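Local coordinates for NigD-like protein (Bacteroides vulgatus ATCC 8482, PDB 3K6O) that is of unknown function, a NigD-like protein made with a signal sequence, probably a lipoprotein, that pairs an OB domain with a beta-sandwich domain, at residues Ala18-Glu23 against Gly61-Leu66; Asn37-Trp42 against Gly72-Ile77; Asn103-Ile108 against Leu190-Asp195; Phe126-Lys131 against Asn159-Arg164; Leu134-Asn139 against Leu152-Asn157. One frame throughout, in Å; residues are numbered along the deposited sequence.

Contact 1: Ala18-Glu23 against Gly61-Leu66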
# COMPACT_ATOMS: atom_id res chain seq x y z
N ALA A 18 -1.05 -1.67 11.92
CA ALA A 18 -0.60 -0.68 10.93
C ALA A 18 0.44 -1.21 9.95
O ALA A 18 1.11 -2.22 10.21
CB ALA A 18 -0.09 0.59 11.61
N MSE A 19 0.57 -0.50 8.83
CA MSE A 19 1.60 -0.79 7.84
C MSE A 19 2.99 -0.50 8.40
O MSE A 19 3.16 0.32 9.32
CB MSE A 19 1.39 0.06 6.60
CG MSE A 19 0.06 -0.14 5.89
SE MSE A 19 0.05 -1.79 4.89
CE MSE A 19 1.66 -1.80 4.01
N ALA A 20 3.97 -1.19 7.84
CA ALA A 20 5.35 -0.87 8.08
C ALA A 20 6.22 -1.39 6.96
O ALA A 20 5.83 -2.26 6.20
CB ALA A 20 5.80 -1.44 9.45
N THR A 21 7.41 -0.84 6.86
CA THR A 21 8.37 -1.32 5.90
C THR A 21 9.57 -1.79 6.67
O THR A 21 10.03 -1.12 7.57
CB THR A 21 8.79 -0.20 4.90
OG1 THR A 21 7.62 0.42 4.33
CG2 THR A 21 9.64 -0.80 3.74
N VAL A 22 10.04 -2.96 6.33
CA VAL A 22 11.23 -3.53 6.92
C VAL A 22 12.44 -2.77 6.40
O VAL A 22 12.54 -2.45 5.21
CB VAL A 22 11.34 -5.03 6.54
CG1 VAL A 22 12.64 -5.65 7.11
CG2 VAL A 22 10.11 -5.81 7.00
N GLU A 23 13.39 -2.48 7.27
CA GLU A 23 14.65 -1.94 6.84
C GLU A 23 15.76 -2.60 7.62
O GLU A 23 15.51 -3.26 8.61
CB GLU A 23 14.65 -0.42 6.97
CG GLU A 23 13.57 0.28 6.14
CD GLU A 23 13.77 0.16 4.61
OE1 GLU A 23 14.80 -0.36 4.12
OE2 GLU A 23 12.86 0.58 3.88
N GLY A 61 0.91 -5.10 10.04
CA GLY A 61 1.33 -5.74 11.26
C GLY A 61 0.54 -5.39 12.49
O GLY A 61 -0.25 -4.45 12.49
N ASN A 62 0.76 -6.19 13.54
CA ASN A 62 0.15 -6.05 14.84
C ASN A 62 1.26 -5.82 15.89
O ASN A 62 2.00 -6.74 16.18
CB ASN A 62 -0.64 -7.34 15.16
CG ASN A 62 -1.31 -7.30 16.50
OD1 ASN A 62 -0.89 -6.59 17.42
ND2 ASN A 62 -2.36 -8.09 16.64
N TYR A 63 1.35 -4.61 16.42
CA TYR A 63 2.42 -4.20 17.34
C TYR A 63 1.88 -3.83 18.70
O TYR A 63 0.77 -3.33 18.82
CB TYR A 63 3.19 -2.98 16.77
CG TYR A 63 3.29 -3.00 15.26
CD1 TYR A 63 4.00 -4.01 14.61
CD2 TYR A 63 2.66 -2.05 14.49
CE1 TYR A 63 4.08 -4.08 13.22
CE2 TYR A 63 2.73 -2.09 13.07
CZ TYR A 63 3.44 -3.12 12.46
OH TYR A 63 3.52 -3.22 11.10
N SER A 64 2.70 -4.09 19.72
CA SER A 64 2.52 -3.55 21.05
C SER A 64 3.70 -2.67 21.37
O SER A 64 4.86 -3.12 21.36
CB SER A 64 2.46 -4.66 22.11
OG SER A 64 1.33 -5.51 21.94
N PHE A 65 3.43 -1.42 21.69
CA PHE A 65 4.51 -0.49 21.95
C PHE A 65 4.86 -0.60 23.42
O PHE A 65 4.06 -0.24 24.26
CB PHE A 65 4.09 0.93 21.57
CG PHE A 65 3.93 1.13 20.12
CD1 PHE A 65 2.80 0.68 19.47
CD2 PHE A 65 4.92 1.73 19.39
CE1 PHE A 65 2.67 0.84 18.09
CE2 PHE A 65 4.78 1.89 18.01
CZ PHE A 65 3.66 1.46 17.38
N LEU A 66 6.03 -1.15 23.72
CA LEU A 66 6.37 -1.50 25.09
C LEU A 66 7.05 -0.37 25.87
O LEU A 66 6.85 -0.24 27.07
CB LEU A 66 7.23 -2.76 25.13
CG LEU A 66 6.64 -4.04 24.53
CD1 LEU A 66 7.72 -5.09 24.53
CD2 LEU A 66 5.35 -4.55 25.23
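Ala-18 and Gly-61 form an antiparallel hydrogen-bonded pair. Ala-18 N donates to Gly-61 O at 2.9 Å, and Gly-61 N donates back to Ala-18 O, also at 2.9 Å. The phenol of Tyr-63 joins them: its OH donates to Ala-18 O at 2.8 Å. Ala-18 O therefore takes two bonds. Gly-61 N and Tyr-63 OH come to it from opposite faces of the carbonyl plane. Two donors on one oxygen hold the end of the phenol against the strand pair.

Tyr-63 reaches back toward Gly-61, two residues earlier on its own strand. Gly-61 C sits over one face of the ring, 3.7 Å above its plane and offset toward the rim. The CG of Tyr-63 stands on the side of its backbone N (chi1 -34°), which lets the ring lean back over Gly-61. Gly-61 has no side chain, and the phenol end lies close to its backbone. Across the contact, Ala-20 CB approaches the same hydroxyl, Tyr-63 OH, at 3.3 Å, and Ala-18 CB lies 4.2 Å from Tyr-63 CE2.

Further out, Leu-33, Ile-77 and Leu-79 pack on Tyr-63. Ala-20 pairs through its backbone with Ile-59, so the strands stay joined on that side. Beyond Gly-61 they diverge, and the axes of the two segments stand at 95°. Such strongly bent and splayed strands, with an aromatic side chain turned in between them, fit the curled barrel of an OB fold.

Contact 2: Asn37-Trp42 against Gly72-Ile77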
# COMPACT_ATOMS: atom_id res chain seq x y z
N ASN A 37 4.89 7.09 9.15
CA ASN A 37 5.27 8.41 9.70
C ASN A 37 6.76 8.54 9.97
O ASN A 37 7.20 9.55 10.60
CB ASN A 37 4.51 8.72 10.98
CG ASN A 37 4.94 7.90 12.15
OD1 ASN A 37 5.84 7.06 12.07
ND2 ASN A 37 4.27 8.13 13.26
N GLY A 38 7.53 7.54 9.54
CA GLY A 38 9.00 7.61 9.69
C GLY A 38 9.59 7.17 11.02
O GLY A 38 10.82 7.13 11.18
N GLU A 39 8.77 6.80 11.99
CA GLU A 39 9.33 6.29 13.23
C GLU A 39 9.86 4.87 13.06
O GLU A 39 9.22 4.03 12.45
CB GLU A 39 8.30 6.30 14.34
CG GLU A 39 7.89 7.70 14.72
CD GLU A 39 6.93 7.70 15.89
OE1 GLU A 39 6.05 6.81 15.94
OE2 GLU A 39 7.11 8.56 16.77
N LYS A 40 11.03 4.61 13.65
CA LYS A 40 11.69 3.34 13.53
C LYS A 40 11.42 2.56 14.80
O LYS A 40 11.62 3.08 15.92
CB LYS A 40 13.19 3.52 13.38
CG LYS A 40 13.64 4.33 12.15
CD LYS A 40 15.16 4.31 12.10
CE LYS A 40 15.76 5.71 11.82
NZ LYS A 40 15.31 6.25 10.47
N LEU A 41 11.02 1.31 14.63
CA LEU A 41 10.66 0.43 15.73
C LEU A 41 11.66 -0.70 15.86
O LEU A 41 11.95 -1.38 14.87
CB LEU A 41 9.26 -0.14 15.49
CG LEU A 41 8.13 0.86 15.20
CD1 LEU A 41 6.80 0.12 14.99
CD2 LEU A 41 8.02 1.89 16.31
N TRP A 42 12.20 -0.87 17.08
CA TRP A 42 13.03 -1.99 17.36
C TRP A 42 12.25 -3.17 17.96
O TRP A 42 11.54 -3.02 18.99
CB TRP A 42 14.16 -1.60 18.32
CG TRP A 42 15.16 -2.70 18.47
CD1 TRP A 42 15.31 -3.53 19.53
CD2 TRP A 42 16.13 -3.11 17.49
NE1 TRP A 42 16.32 -4.43 19.29
CE2 TRP A 42 16.84 -4.19 18.05
CE3 TRP A 42 16.46 -2.66 16.20
CZ2 TRP A 42 17.86 -4.85 17.35
CZ3 TRP A 42 17.47 -3.31 15.50
CH2 TRP A 42 18.16 -4.39 16.08
N GLY A 72 18.13 5.82 18.07
CA GLY A 72 17.32 6.29 16.93
C GLY A 72 16.00 5.54 16.70
O GLY A 72 15.24 5.89 15.78
N PHE A 73 15.74 4.50 17.50
CA PHE A 73 14.47 3.77 17.42
C PHE A 73 13.53 4.44 18.37
O PHE A 73 13.82 4.57 19.56
CB PHE A 73 14.66 2.27 17.73
CG PHE A 73 15.62 1.61 16.81
CD1 PHE A 73 15.25 1.32 15.53
CD2 PHE A 73 16.93 1.37 17.18
CE1 PHE A 73 16.16 0.77 14.62
CE2 PHE A 73 17.83 0.82 16.30
CZ PHE A 73 17.44 0.51 15.01
N ALA A 74 12.42 4.93 17.84
CA ALA A 74 11.44 5.64 18.64
C ALA A 74 10.89 4.76 19.76
O ALA A 74 10.70 5.25 20.88
CB ALA A 74 10.29 6.13 17.74
N TYR A 75 10.59 3.50 19.44
CA TYR A 75 10.00 2.55 20.37
C TYR A 75 10.58 1.14 20.22
O TYR A 75 11.00 0.75 19.14
CB TYR A 75 8.49 2.44 20.15
CG TYR A 75 7.74 3.72 20.37
CD1 TYR A 75 7.32 4.10 21.64
CD2 TYR A 75 7.42 4.54 19.30
CE1 TYR A 75 6.63 5.27 21.84
CE2 TYR A 75 6.73 5.71 19.48
CZ TYR A 75 6.34 6.07 20.75
OH TYR A 75 5.65 7.24 20.92
N ASN A 76 10.56 0.42 21.33
CA ASN A 76 10.81 -1.01 21.37
C ASN A 76 9.45 -1.66 21.39
O ASN A 76 8.60 -1.27 22.19
CB ASN A 76 11.58 -1.41 22.62
CG ASN A 76 12.97 -0.85 22.65
OD1 ASN A 76 13.61 -0.64 21.59
ND2 ASN A 76 13.49 -0.62 23.87
N ILE A 77 9.24 -2.64 20.51
CA ILE A 77 7.92 -3.26 20.36
C ILE A 77 7.93 -4.77 20.49
O ILE A 77 8.98 -5.42 20.41
CB ILE A 77 7.26 -2.88 18.98
CG1 ILE A 77 8.01 -3.52 17.80
CG2 ILE A 77 7.23 -1.37 18.80
CD1 ILE A 77 7.18 -3.73 16.52
O HOH W 1 12.56 6.54 14.96
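Leu-41 pairs with Tyr-75 and Trp-42 with Asn-76 in parallel register, held by Trp-42 N to Tyr-75 O at 2.9 Å and Ile-77 N to Trp-42 O at 2.8 Å. Upstream, Ala-74 N gives Lys-40 O a weak bond. A water there donates to Gly-72 O and accepts from Lys-40 N, so it bridges the two segments.

Trp-42 and Phe-73 make the main side-chain contact. Trp-42 CE3 sits over one face of the Phe-73 ring, 3.5 Å from CZ and offset toward the rim. The ring planes are 50° apart, an oblique pairing. Trp-42 CG is anti to its backbone N (chi1 -171°), which places the indole beside Phe-73. Tyr-28 and Tyr-32 meet the Phe-73 ring edge-to-face.

This parallel pair belongs to the N-terminal OB domain, where strand 75-93 also runs antiparallel to strand 58-66. Leu-41 lies on the same sheet face as Tyr-75. Its CD2 is 3.9 Å from Tyr-75 CB, while its CB meets Ile-77 CG2 at 4.1 Å.

Asn-76 OD1 approaches Trp-42 CB at 3.5 Å, and its ND2 is bonded to Glu-67 and Glu-70. At the other end, Glu-39 OE1 lies in the plane of the Tyr-75 ring, at its edge, 3.8 Å from CE2.

Contact 3: Asn103-Ile108 against Leu190-Asp195; sequences NMKVQI and LVNPVD
Asn-192 reaches across to Asn-103 and Lys-105 with both ends of its amide. Its ND2 donates to Asn-103 O at 2.6 Å, with the acceptor close to the amide plane. Its OD1 accepts from Lys-105 NZ at 2.8 Å. The CG of Asn-192 is anti to its backbone N (chi1 -171°), and CB points toward the other segment. Lys-105 NZ has a second bond here, to Pro-193 O at 3.2 Å, and a third to Gly-196 O. The lysine chain bends at its last torsion, which sets NZ (chi4 -60°).

Backbone bonds make one bridge, between Val-106 and Pro-193. Val-106 N donates to Asn-192 O at 3.0 Å. Val-194 N donates to Val-106 O at 3.1 Å, from well above the carbonyl plane.

Apolar contacts flank the bridge. Val-191 CG1 meets Ile-108 CG1 at 3.9 Å and Val-106 CG1 at 4.2 Å, where Tyr-201 and Phe-122 also pack. Val-194 CG2 also lies 3.9 Å from Gln-107 CB.

The contact joins the lead-in to strand 107-113 to the chain just after strand 186-191, in the C-terminal beta-sandwich domain. Lys-105 NZ donates to three carbonyl oxygens, which would probably help to stabilise its charge.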
# COMPACT_ATOMS: atom_id res chain seq x y z
N ASN A 103 -9.68 -2.53 -17.50
CA ASN A 103 -10.27 -1.56 -16.62
C ASN A 103 -11.59 -2.10 -16.10
O ASN A 103 -12.62 -1.44 -16.16
CB ASN A 103 -10.48 -0.24 -17.35
CG ASN A 103 -10.82 0.89 -16.39
OD1 ASN A 103 -10.46 0.85 -15.18
ND2 ASN A 103 -11.53 1.90 -16.91
N MSE A 104 -11.54 -3.30 -15.56
CA MSE A 104 -12.71 -3.95 -15.01
C MSE A 104 -13.10 -3.40 -13.63
O MSE A 104 -12.28 -2.85 -12.89
CB MSE A 104 -12.42 -5.44 -14.92
CG MSE A 104 -12.19 -6.09 -16.31
SE MSE A 104 -11.94 -7.97 -16.10
CE MSE A 104 -13.85 -8.51 -16.08
N LYS A 105 -14.38 -3.52 -13.31
CA LYS A 105 -14.89 -2.99 -12.07
C LYS A 105 -14.26 -3.71 -10.88
O LYS A 105 -14.16 -4.94 -10.87
CB LYS A 105 -16.43 -3.10 -12.03
CG LYS A 105 -17.12 -2.18 -13.07
CD LYS A 105 -18.62 -1.98 -12.80
CE LYS A 105 -19.21 -0.81 -13.67
NZ LYS A 105 -18.54 0.54 -13.38
N VAL A 106 -13.86 -2.94 -9.87
CA VAL A 106 -13.23 -3.46 -8.66
C VAL A 106 -13.86 -2.78 -7.43
O VAL A 106 -14.28 -1.61 -7.50
CB VAL A 106 -11.71 -3.21 -8.66
CG1 VAL A 106 -11.38 -1.68 -8.66
CG2 VAL A 106 -11.03 -3.88 -7.44
N GLN A 107 -13.94 -3.52 -6.33
CA GLN A 107 -14.43 -3.00 -5.04
C GLN A 107 -13.27 -2.56 -4.18
O GLN A 107 -12.46 -3.38 -3.77
CB GLN A 107 -15.23 -4.08 -4.31
CG GLN A 107 -15.80 -3.63 -2.96
CD GLN A 107 -16.65 -4.70 -2.28
OE1 GLN A 107 -16.87 -5.79 -2.82
NE2 GLN A 107 -17.14 -4.38 -1.09
N ILE A 108 -13.17 -1.25 -3.94
CA ILE A 108 -12.15 -0.69 -3.08
C ILE A 108 -12.68 -0.57 -1.65
O ILE A 108 -13.71 0.02 -1.45
CB ILE A 108 -11.71 0.71 -3.52
CG1 ILE A 108 -11.12 0.69 -4.95
CG2 ILE A 108 -10.64 1.27 -2.54
CD1 ILE A 108 -10.01 -0.35 -5.16
N LEU A 190 -7.93 7.54 -10.49
CA LEU A 190 -9.17 7.12 -11.14
C LEU A 190 -9.44 5.64 -10.89
O LEU A 190 -8.54 4.79 -11.03
CB LEU A 190 -9.14 7.36 -12.66
CG LEU A 190 -9.50 8.75 -13.18
CD1 LEU A 190 -9.05 8.92 -14.64
CD2 LEU A 190 -11.03 9.07 -13.07
N VAL A 191 -10.69 5.34 -10.56
CA VAL A 191 -11.12 3.99 -10.24
C VAL A 191 -12.42 3.69 -10.95
O VAL A 191 -13.35 4.54 -11.01
CB VAL A 191 -11.33 3.83 -8.71
CG1 VAL A 191 -12.00 2.46 -8.34
CG2 VAL A 191 -9.98 4.03 -8.01
N ASN A 192 -12.51 2.47 -11.46
CA ASN A 192 -13.74 1.96 -12.02
C ASN A 192 -14.37 1.06 -10.95
O ASN A 192 -13.91 -0.06 -10.73
CB ASN A 192 -13.45 1.21 -13.30
CG ASN A 192 -14.70 0.84 -14.07
OD1 ASN A 192 -15.81 1.26 -13.73
ND2 ASN A 192 -14.54 0.03 -15.09
N PRO A 193 -15.39 1.56 -10.25
CA PRO A 193 -15.91 0.88 -9.06
C PRO A 193 -17.01 -0.12 -9.36
O PRO A 193 -17.75 0.09 -10.28
CB PRO A 193 -16.44 2.04 -8.23
CG PRO A 193 -16.95 3.01 -9.26
CD PRO A 193 -16.10 2.83 -10.50
N VAL A 194 -17.13 -1.19 -8.57
CA VAL A 194 -18.21 -2.18 -8.77
C VAL A 194 -19.62 -1.62 -8.64
O VAL A 194 -20.51 -1.94 -9.45
CB VAL A 194 -18.12 -3.42 -7.82
CG1 VAL A 194 -16.77 -4.11 -7.96
CG2 VAL A 194 -18.40 -3.04 -6.38
N ASP A 195 -19.86 -0.82 -7.61
CA ASP A 195 -21.18 -0.16 -7.51
C ASP A 195 -20.83 1.31 -7.73
O ASP A 195 -20.08 1.92 -6.91
CB ASP A 195 -21.88 -0.41 -6.16

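Contact 4: Phe126-Lys131 against Asn159-Arg164; sequences FPSPQK and NGSQGR
Ser-161 OG bridges two backbone groups of the facing loop, Gln-130 O and Ser-128 N. It donates to Gln-130 O at 2.5 Å, in the carbonyl plane and on a lone pair. It accepts from Ser-128 N at 3.1 Å. Ser-161 OG stands beside its own backbone N (chi1 -65°), and its bonds span the cis peptide before Pro-129. At the far end Phe-126 N donates to Arg-164 O at 2.8 Å, with an N-H...O angle of 163°.

Beside that bond, the Phe-126 and Arg-164 side chains lie side by side, pointing the same way. The guanidinium lies on the phenyl ring with the planes 29° apart, a cation-pi stack. Arg-164 NH1 sits over the ring centre, 3.7 Å from Phe-126 CG. The opposite face of the ring carries Pro-127 CD, offset toward the rim. Packing elsewhere is lighter: Gln-130 CB meets Asn-159 CB at 3.8 Å, and Ser-128 OG lies 3.4 Å from Ser-161 CB.

Neither loop has regular secondary structure here. They follow strands 117-125 and 149-157 of the beta-sandwich domain. One serine hydroxyl and one backbone bond tie them, while Gly-163 N is buried without a partner. The aromatic face probably helps to hold the exposed guanidinium, as the serine hydroxyl does the loop backbone.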
# COMPACT_ATOMS: atom_id res chain seq x y z
N PHE A 126 -11.11 -14.74 -6.34
CA PHE A 126 -10.26 -15.90 -6.08
C PHE A 126 -9.73 -16.48 -7.40
O PHE A 126 -10.48 -16.60 -8.38
CB PHE A 126 -11.04 -17.00 -5.33
CG PHE A 126 -10.16 -18.10 -4.79
CD1 PHE A 126 -9.35 -17.87 -3.68
CD2 PHE A 126 -10.13 -19.34 -5.40
CE1 PHE A 126 -8.53 -18.88 -3.17
CE2 PHE A 126 -9.31 -20.36 -4.90
CZ PHE A 126 -8.50 -20.12 -3.77
N PRO A 127 -8.44 -16.84 -7.44
CA PRO A 127 -7.85 -17.44 -8.63
C PRO A 127 -8.52 -18.76 -9.05
O PRO A 127 -8.59 -19.70 -8.27
CB PRO A 127 -6.39 -17.68 -8.23
CG PRO A 127 -6.14 -16.74 -7.09
CD PRO A 127 -7.44 -16.61 -6.38
N SER A 128 -9.00 -18.78 -10.29
CA SER A 128 -9.83 -19.84 -10.80
C SER A 128 -9.68 -19.94 -12.34
O SER A 128 -10.65 -19.76 -13.09
CB SER A 128 -11.29 -19.53 -10.44
OG SER A 128 -11.73 -18.29 -10.98
N PRO A 129 -8.44 -20.20 -12.82
CA PRO A 129 -7.17 -20.31 -12.07
C PRO A 129 -6.30 -19.03 -12.07
O PRO A 129 -5.57 -18.78 -11.10
CB PRO A 129 -6.44 -21.45 -12.79
CG PRO A 129 -6.92 -21.35 -14.23
CD PRO A 129 -8.27 -20.63 -14.23
N GLN A 130 -6.38 -18.24 -13.14
CA GLN A 130 -5.56 -17.01 -13.24
C GLN A 130 -5.69 -16.10 -12.02
O GLN A 130 -6.78 -15.85 -11.53
CB GLN A 130 -5.94 -16.24 -14.51
CG GLN A 130 -5.30 -16.81 -15.77
CD GLN A 130 -3.79 -16.68 -15.73
OE1 GLN A 130 -3.08 -17.63 -15.35
NE2 GLN A 130 -3.30 -15.49 -16.07
N LYS A 131 -4.56 -15.62 -11.52
CA LYS A 131 -4.55 -14.70 -10.37
C LYS A 131 -4.73 -13.24 -10.84
O LYS A 131 -3.91 -12.73 -11.60
CB LYS A 131 -3.24 -14.90 -9.58
CG LYS A 131 -2.80 -13.75 -8.69
CD LYS A 131 -3.51 -13.66 -7.33
CE LYS A 131 -3.04 -12.37 -6.57
NZ LYS A 131 -3.05 -12.47 -5.08
N ASN A 159 -8.63 -11.35 -15.20
CA ASN A 159 -7.95 -12.34 -16.00
C ASN A 159 -8.80 -13.61 -16.08
O ASN A 159 -8.30 -14.69 -15.83
CB ASN A 159 -6.55 -12.64 -15.40
CG ASN A 159 -5.53 -11.52 -15.67
OD1 ASN A 159 -5.69 -10.74 -16.61
ND2 ASN A 159 -4.49 -11.45 -14.85
N GLY A 160 -10.08 -13.47 -16.39
CA GLY A 160 -10.99 -14.62 -16.51
C GLY A 160 -11.58 -15.17 -15.21
O GLY A 160 -12.65 -15.77 -15.22
N SER A 161 -10.89 -14.97 -14.08
CA SER A 161 -11.37 -15.46 -12.79
C SER A 161 -12.60 -14.71 -12.28
O SER A 161 -12.50 -13.56 -11.81
CB SER A 161 -10.26 -15.35 -11.75
OG SER A 161 -9.20 -16.21 -12.09
N GLN A 162 -13.75 -15.37 -12.38
CA GLN A 162 -15.04 -14.82 -11.99
C GLN A 162 -15.43 -15.25 -10.57
O GLN A 162 -16.52 -14.95 -10.11
CB GLN A 162 -16.12 -15.31 -12.94
CG GLN A 162 -15.92 -15.00 -14.45
CD GLN A 162 -16.96 -15.70 -15.33
OE1 GLN A 162 -17.42 -16.80 -15.03
NE2 GLN A 162 -17.34 -15.04 -16.41
N GLY A 163 -14.53 -15.96 -9.88
CA GLY A 163 -14.85 -16.59 -8.60
C GLY A 163 -15.21 -15.66 -7.44
O GLY A 163 -15.41 -14.46 -7.62
N ARG A 164 -15.29 -16.25 -6.25
CA ARG A 164 -15.66 -15.54 -5.03
C ARG A 164 -14.64 -14.46 -4.66
O ARG A 164 -13.44 -14.68 -4.79
CB ARG A 164 -15.80 -16.54 -3.86
CG ARG A 164 -14.47 -17.19 -3.41
CD ARG A 164 -14.67 -18.32 -2.37
NE ARG A 164 -13.64 -18.23 -1.31
CZ ARG A 164 -12.50 -18.92 -1.26
NH1 ARG A 164 -12.19 -19.82 -2.20
NH2 ARG A 164 -11.66 -18.72 -0.24

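Contact 5: Leu134-Asn139 against Leu152-Asn157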
# COMPACT_ATOMS: atom_id res chain seq x y z
N LEU A 134 -4.13 -5.98 -10.11
CA LEU A 134 -4.42 -4.58 -9.87
C LEU A 134 -3.15 -3.74 -10.17
O LEU A 134 -2.14 -3.89 -9.48
CB LEU A 134 -4.87 -4.37 -8.43
CG LEU A 134 -5.38 -2.95 -8.12
CD1 LEU A 134 -6.72 -2.64 -8.83
CD2 LEU A 134 -5.51 -2.71 -6.62
N ASN A 135 -3.23 -2.84 -11.15
CA ASN A 135 -2.12 -1.93 -11.44
C ASN A 135 -2.46 -0.44 -11.19
O ASN A 135 -3.62 -0.00 -11.24
CB ASN A 135 -1.70 -2.08 -12.90
CG ASN A 135 -0.95 -3.36 -13.17
OD1 ASN A 135 -1.47 -4.29 -13.83
ND2 ASN A 135 0.25 -3.42 -12.72
N LEU A 136 -1.42 0.33 -10.95
CA LEU A 136 -1.48 1.79 -10.83
C LEU A 136 -0.67 2.34 -11.98
O LEU A 136 0.53 2.09 -12.08
CB LEU A 136 -0.86 2.26 -9.52
CG LEU A 136 -1.01 3.75 -9.18
CD1 LEU A 136 -2.48 4.13 -9.04
CD2 LEU A 136 -0.23 4.08 -7.92
N VAL A 137 -1.35 3.03 -12.89
CA VAL A 137 -0.75 3.35 -14.15
C VAL A 137 -0.70 4.83 -14.37
O VAL A 137 -1.55 5.56 -13.89
CB VAL A 137 -1.54 2.67 -15.27
CG1 VAL A 137 -1.79 1.17 -14.91
CG2 VAL A 137 -2.83 3.44 -15.51
N VAL A 138 0.28 5.26 -15.14
CA VAL A 138 0.26 6.57 -15.80
C VAL A 138 -0.32 6.44 -17.19
O VAL A 138 0.20 5.69 -18.01
CB VAL A 138 1.68 7.15 -15.91
CG1 VAL A 138 1.68 8.60 -16.58
CG2 VAL A 138 2.35 7.15 -14.53
N ASN A 139 -1.40 7.16 -17.45
CA ASN A 139 -2.08 7.06 -18.72
C ASN A 139 -1.36 7.92 -19.75
O ASN A 139 -1.44 9.15 -19.70
CB ASN A 139 -3.53 7.54 -18.58
CG ASN A 139 -4.39 7.19 -19.82
OD1 ASN A 139 -3.85 7.10 -20.89
ND2 ASN A 139 -5.74 7.06 -19.66
N LEU A 152 -3.02 9.50 -11.83
CA LEU A 152 -2.78 8.06 -11.96
C LEU A 152 -4.11 7.32 -12.05
O LEU A 152 -5.19 7.86 -11.65
CB LEU A 152 -2.00 7.54 -10.73
CG LEU A 152 -0.65 8.18 -10.50
CD1 LEU A 152 -0.00 7.73 -9.15
CD2 LEU A 152 0.30 8.03 -11.69
N GLU A 153 -4.06 6.08 -12.53
CA GLU A 153 -5.29 5.30 -12.59
C GLU A 153 -5.05 3.92 -12.06
O GLU A 153 -4.02 3.32 -12.30
CB GLU A 153 -5.84 5.23 -14.03
CG GLU A 153 -5.86 6.57 -14.79
CD GLU A 153 -6.53 6.46 -16.17
OE1 GLU A 153 -7.01 5.34 -16.50
OE2 GLU A 153 -6.54 7.48 -16.92
N LEU A 154 -6.02 3.42 -11.31
CA LEU A 154 -5.99 2.05 -10.87
C LEU A 154 -6.77 1.23 -11.89
O LEU A 154 -7.89 1.58 -12.22
CB LEU A 154 -6.64 1.86 -9.51
CG LEU A 154 -5.90 1.99 -8.19
CD1 LEU A 154 -6.96 1.66 -7.10
CD2 LEU A 154 -4.66 1.10 -8.08
N ARG A 155 -6.16 0.16 -12.37
CA ARG A 155 -6.72 -0.68 -13.40
C ARG A 155 -6.78 -2.11 -12.87
O ARG A 155 -5.74 -2.69 -12.54
CB ARG A 155 -5.85 -0.57 -14.66
CG ARG A 155 -5.79 0.83 -15.26
CD ARG A 155 -7.20 1.25 -15.70
NE ARG A 155 -7.24 2.41 -16.61
CZ ARG A 155 -7.41 2.37 -17.92
NH1 ARG A 155 -7.56 1.22 -18.58
NH2 ARG A 155 -7.49 3.50 -18.59
N TYR A 156 -7.98 -2.68 -12.81
CA TYR A 156 -8.17 -4.07 -12.37
C TYR A 156 -8.44 -4.99 -13.56
O TYR A 156 -9.19 -4.64 -14.47
CB TYR A 156 -9.33 -4.17 -11.37
CG TYR A 156 -9.66 -5.57 -10.87
CD1 TYR A 156 -8.76 -6.28 -10.11
CD2 TYR A 156 -10.88 -6.19 -11.18
CE1 TYR A 156 -9.05 -7.54 -9.62
CE2 TYR A 156 -11.18 -7.45 -10.72
CZ TYR A 156 -10.25 -8.12 -9.93
OH TYR A 156 -10.50 -9.37 -9.47
N ASN A 157 -7.83 -6.17 -13.53
CA ASN A 157 -8.12 -7.20 -14.51
C ASN A 157 -8.26 -8.52 -13.77
O ASN A 157 -7.33 -8.94 -13.10
CB ASN A 157 -7.03 -7.27 -15.59
CG ASN A 157 -7.53 -7.91 -16.87
OD1 ASN A 157 -8.54 -8.64 -16.87
ND2 ASN A 157 -6.85 -7.63 -17.98
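Leu-134, Leu-136, Leu-152 and Leu-154 form the tightly packed face of this antiparallel pair. Leu-136 CD1 meets Leu-152 CB at 3.8 Å and Leu-154 CD2 at 3.9 Å. Leu-134 CG lies 4.1 Å from the same CD2. In both Leu-134 and Leu-136, CG is anti to the backbone N (chi1 -172°). Phe-172 of strand 165-173 covers Leu-134, Leu-136 and Leu-154.

Four backbone bonds join the strands, through the pairs Asn-135 with Arg-155 and Val-137 with Glu-153. The side chains of these pairs line the other, partly exposed face, which is mainly polar. Within strand 149-157, Arg-155 makes a side-on salt bridge to Glu-153, with NE at 2.9 Å and NH2 at 2.8 Å from the one oxygen OE1. Asn-139 ND2 donates to Glu-153 OE2 at 2.9 Å from above the carboxylate plane. The carboxylate is thus held from both strands. Val-137 CG2 is 4.0 Å from Arg-155 CG.

The pair is a beta hairpin, with the apolar inner and polar outer faces typical of a beta-sandwich sheet.

Overall arrangement
Contacts 1 and 2 belong to the N-terminal OB domain, and contacts 3, 4 and 5 to the C-terminal beta sandwich. Contacts 1 and 2 have centres 9 Å apart and touch where Phe-65 packs on Tyr-75 and Leu-41. Contacts 3 and 5 have centres 11 Å apart and touch; Leu-190 O and Leu-154 N, 2.9 Å apart, make a probable hydrogen bond. Contact 5 is nested within the loop that contact 4 closes, yet their centres are 19 Å apart. The centres of contacts 1 and 5 are about 28 Å apart, their nearest atoms about 13 Å. Strand 75-93 links the domains: its early part lies in contact 2, and it pairs with strand 133-139. Tetraethylene glycol, probably from crystallisation, bonds Asn-103 and lies about 4 Å from the Arg-155 side chain.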